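Local coordinates for 5-nitroimidazole antibiotic resistance protein (Bacteroides thetaiotaomicron, PDB 2FG9), which probably works as a flavin-dependent oxidoreductase of the pyridoxamine 5'-phosphate oxidase family, binds FAD, and may confer resistance to 5-nitroimidazole antibiotics, at residues S33-A38 against M57-E62. Sequence-based numbering, arbitrary orientation.
Sequences SIILQA and MNFGYE. With FAD (flavin-adenine dinucleotide), chain C.
Ile35 drops its CG2 methyl between the two aromatic side chains of strand 52-62, 3.8 Å from CE2 of Phe59 and equally far from CB of Tyr61. That branch lies anti to the Ile35 backbone N (CG1 has chi1 -66°), which aims it at the strand, and the Ile35 side chain crosses that of Tyr61 at about a right angle. Leu36 reaches the Tyr61 ring more loosely, at the edge and near the ring plane, with CD2 4.2 Å from CD2 of Tyr61.

Phe59 meets the end of helix 28-37 with its rim. With CG held between the backbone N and the carbonyl carbon (chi1 72°), the ring is swung toward the helix end and CZ comes 3.1 Å from Ile35 O, which lies in the ring plane; Ala38 O approaches CZ obliquely, at 3.5 Å. Phe90 of strand 85-99 meets the same ring edge-to-face, while Ala38 O accepts a hydrogen bond from His139. The Tyr61 hydroxyl is hydrogen-bonded to Glu32, one helical turn before Leu36.

One residue before Phe59, the backbone N of Asn58 donates to both FAD N5, at 2.9 Å, and FAD O4, at 3.0 Å. No hydrogen bond joins the two segments, so helix and barrel strand of this flavin-binding split-barrel-like fold meet through apolar packing and an in-plane contact of the Phe59 edge with Ile35 O, whose partial negative charge probably suits the weakly positive aromatic rim.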
loop_
_atom_site.group_PDB
_atom_site.type_symbol
_atom_site.label_atom_id
_atom_site.label_comp_id
_atom_site.label_asym_id
_atom_site.label_seq_id
_atom_site.Cartn_x
_atom_site.Cartn_y
_atom_site.Cartn_z
ATOM N N SER A 33 -18.993 -13.138 -5.209
ATOM C CA SER A 33 -17.841 -12.517 -4.542
ATOM C C SER A 33 -17.186 -11.459 -5.421
ATOM O O SER A 33 -16.782 -10.405 -4.930
ATOM C CB SER A 33 -16.794 -13.556 -4.133
ATOM O OG SER A 33 -15.674 -12.901 -3.549
ATOM N N ILE A 34 -17.101 -11.734 -6.722
ATOM C CA ILE A 34 -16.533 -10.781 -7.660
ATOM C C ILE A 34 -17.415 -9.556 -7.680
ATOM O O ILE A 34 -16.933 -8.436 -7.573
ATOM C CB ILE A 34 -16.394 -11.384 -9.091
ATOM C CG1 ILE A 34 -15.416 -12.544 -9.059
ATOM C CG2 ILE A 34 -15.856 -10.350 -10.066
ATOM C CD1 ILE A 34 -15.520 -13.472 -10.207
ATOM N N ILE A 35 -18.718 -9.771 -7.820
ATOM C CA ILE A 35 -19.672 -8.666 -7.834
ATOM C C ILE A 35 -19.529 -7.812 -6.563
ATOM O O ILE A 35 -19.528 -6.582 -6.610
ATOM C CB ILE A 35 -21.123 -9.209 -7.971
ATOM C CG1 ILE A 35 -21.320 -9.881 -9.325
ATOM C CG2 ILE A 35 -22.187 -8.102 -7.783
ATOM C CD1 ILE A 35 -22.665 -10.533 -9.467
ATOM N N LEU A 36 -19.427 -8.482 -5.427
ATOM C CA LEU A 36 -19.356 -7.800 -4.143
ATOM C C LEU A 36 -18.041 -7.049 -3.950
ATOM O O LEU A 36 -18.009 -6.033 -3.268
ATOM C CB LEU A 36 -19.616 -8.794 -3.007
ATOM C CG LEU A 36 -21.057 -9.380 -2.979
ATOM C CD1 LEU A 36 -21.222 -10.489 -1.893
ATOM C CD2 LEU A 36 -22.141 -8.280 -2.805
ATOM N N GLN A 37 -16.973 -7.531 -4.562
ATOM C CA GLN A 37 -15.679 -6.853 -4.526
ATOM C C GLN A 37 -15.619 -5.633 -5.432
ATOM O O GLN A 37 -14.752 -4.787 -5.257
ATOM C CB GLN A 37 -14.550 -7.813 -4.951
ATOM C CG GLN A 37 -14.220 -8.897 -3.902
ATOM C CD GLN A 37 -13.033 -9.782 -4.323
ATOM O OE1 GLN A 37 -11.868 -9.407 -4.100
ATOM N NE2 GLN A 37 -13.320 -10.960 -4.939
ATOM N N ALA A 38 -16.483 -5.550 -6.439
ATOM C CA ALA A 38 -16.321 -4.518 -7.453
ATOM C C ALA A 38 -16.829 -3.170 -6.937
ATOM O O ALA A 38 -17.795 -3.121 -6.189
ATOM C CB ALA A 38 -17.029 -4.939 -8.774
HETATM N N MSE A 57 -21.523 2.572 -13.435
HETATM C CA MSE A 57 -22.460 2.949 -12.410
HETATM C C MSE A 57 -22.171 2.286 -11.101
HETATM O O MSE A 57 -21.589 1.221 -11.057
HETATM C CB MSE A 57 -23.884 2.621 -12.888
HETATM C CG MSE A 57 -24.359 3.709 -13.852
HETATM SE SE MSE A 57 -25.954 3.408 -14.448
HETATM C CE MSE A 57 -27.074 4.143 -12.967
ATOM N N ASN A 58 -22.575 2.923 -10.012
ATOM C CA ASN A 58 -22.503 2.273 -8.715
ATOM C C ASN A 58 -23.693 1.344 -8.556
ATOM O O ASN A 58 -24.616 1.397 -9.325
ATOM C CB ASN A 58 -22.445 3.323 -7.631
ATOM C CG ASN A 58 -21.193 4.152 -7.730
ATOM O OD1 ASN A 58 -21.257 5.355 -7.702
ATOM N ND2 ASN A 58 -20.061 3.510 -7.934
ATOM N N PHE A 59 -23.645 0.457 -7.590
ATOM C CA PHE A 59 -24.624 -0.566 -7.499
ATOM C C PHE A 59 -24.615 -1.224 -6.124
ATOM O O PHE A 59 -23.657 -1.087 -5.317
ATOM C CB PHE A 59 -24.338 -1.635 -8.549
ATOM C CG PHE A 59 -23.134 -2.465 -8.231
ATOM C CD1 PHE A 59 -21.888 -2.043 -8.603
ATOM C CD2 PHE A 59 -23.244 -3.629 -7.489
ATOM C CE1 PHE A 59 -20.774 -2.772 -8.277
ATOM C CE2 PHE A 59 -22.129 -4.377 -7.148
ATOM C CZ PHE A 59 -20.899 -3.938 -7.528
ATOM N N GLY A 60 -25.689 -1.960 -5.889
ATOM C CA GLY A 60 -25.800 -2.877 -4.825
ATOM C C GLY A 60 -26.293 -4.184 -5.377
ATOM O O GLY A 60 -26.892 -4.261 -6.461
ATOM N N TYR A 61 -26.009 -5.237 -4.634
ATOM C CA TYR A 61 -26.418 -6.570 -5.019
ATOM C C TYR A 61 -26.903 -7.296 -3.789
ATOM O O TYR A 61 -26.162 -7.410 -2.802
ATOM C CB TYR A 61 -25.264 -7.348 -5.651
ATOM C CG TYR A 61 -25.621 -8.772 -6.019
ATOM C CD1 TYR A 61 -26.345 -9.060 -7.166
ATOM C CD2 TYR A 61 -25.263 -9.819 -5.194
ATOM C CE1 TYR A 61 -26.696 -10.364 -7.471
ATOM C CE2 TYR A 61 -25.604 -11.123 -5.492
ATOM C CZ TYR A 61 -26.322 -11.394 -6.625
ATOM O OH TYR A 61 -26.618 -12.698 -6.940
ATOM N N GLU A 62 -28.153 -7.767 -3.834
ATOM C CA GLU A 62 -28.573 -8.810 -2.919
ATOM C C GLU A 62 -29.653 -9.703 -3.507
ATOM O O GLU A 62 -30.497 -9.260 -4.291
ATOM C CB GLU A 62 -28.978 -8.214 -1.575
ATOM C CG GLU A 62 -30.373 -7.659 -1.482
ATOM C CD GLU A 62 -30.767 -7.338 -0.041
ATOM O OE1 GLU A 62 -29.885 -6.954 0.777
ATOM O OE2 GLU A 62 -31.969 -7.460 0.252
HETATM P PA FAD C . -26.149 11.307 -21.006
HETATM O O1A FAD C . -27.552 10.984 -21.490
HETATM O O2A FAD C . -25.917 12.668 -20.376
HETATM O O5B FAD C . -25.162 11.144 -22.269
HETATM C C5B FAD C . -24.428 12.234 -22.770
HETATM C C4B FAD C . -23.215 11.717 -23.541
HETATM O O4B FAD C . -22.028 11.940 -22.772
HETATM C C3B FAD C . -23.219 10.223 -23.896
HETATM O O3B FAD C . -23.976 9.855 -25.038
HETATM C C2B FAD C . -21.726 9.989 -24.040
HETATM O O2B FAD C . -21.181 10.484 -25.258
HETATM C C1B FAD C . -21.185 10.803 -22.863
HETATM N N9A FAD C . -21.138 9.961 -21.629
HETATM C C8A FAD C . -22.184 9.517 -20.867
HETATM N N7A FAD C . -21.700 8.755 -19.870
HETATM C C5A FAD C . -20.343 8.713 -19.940
HETATM C C6A FAD C . -19.352 8.074 -19.136
HETATM N N6A FAD C . -19.595 7.870 -17.827
HETATM N N1A FAD C . -18.030 8.209 -19.511
HETATM C C2A FAD C . -17.691 8.968 -20.637
HETATM N N3A FAD C . -18.643 9.592 -21.428
HETATM C C4A FAD C . -19.971 9.472 -21.075
HETATM N N1 FAD C . -24.428 7.678 -12.870
HETATM C C2 FAD C . -25.676 7.410 -12.325
HETATM O O2 FAD C . -26.697 7.946 -12.775
HETATM N N3 FAD C . -25.763 6.562 -11.243
HETATM C C4 FAD C . -24.611 5.963 -10.719
HETATM O O4 FAD C . -24.777 5.003 -10.002
HETATM C C4X FAD C . -23.367 6.223 -11.266
HETATM N N5 FAD C . -22.185 5.665 -10.795
HETATM C C5X FAD C . -20.945 5.977 -11.415
HETATM C C6 FAD C . -19.784 5.412 -10.974
HETATM C C7 FAD C . -18.577 5.684 -11.590
HETATM C C7M FAD C . -17.658 4.508 -11.508
HETATM C C8 FAD C . -18.527 6.555 -12.656
HETATM C C8M FAD C . -17.339 6.782 -13.506
HETATM C C9 FAD C . -19.672 7.143 -13.105
HETATM C C9A FAD C . -20.880 6.835 -12.499
HETATM N N10 FAD C . -22.073 7.351 -12.962
HETATM C C10 FAD C . -23.291 7.075 -12.369
HETATM C "C1'" FAD C . -22.107 8.108 -14.223
HETATM C "C2'" FAD C . -22.920 7.326 -15.224
HETATM O "O2'" FAD C . -21.959 6.759 -16.110
HETATM C "C3'" FAD C . -23.883 8.429 -15.709
HETATM O "O3'" FAD C . -25.276 8.190 -15.520
HETATM C "C4'" FAD C . -23.573 8.765 -17.125
HETATM O "O4'" FAD C . -22.217 9.218 -17.221
HETATM C "C5'" FAD C . -24.708 9.717 -17.530
HETATM O "O5'" FAD C . -25.644 8.770 -18.018
HETATM P P FAD C . -26.590 9.032 -19.291
HETATM O O1P FAD C . -27.892 9.611 -18.717
HETATM O O2P FAD C . -26.767 7.800 -20.142
HETATM O O3P FAD C . -25.680 10.143 -20.001
#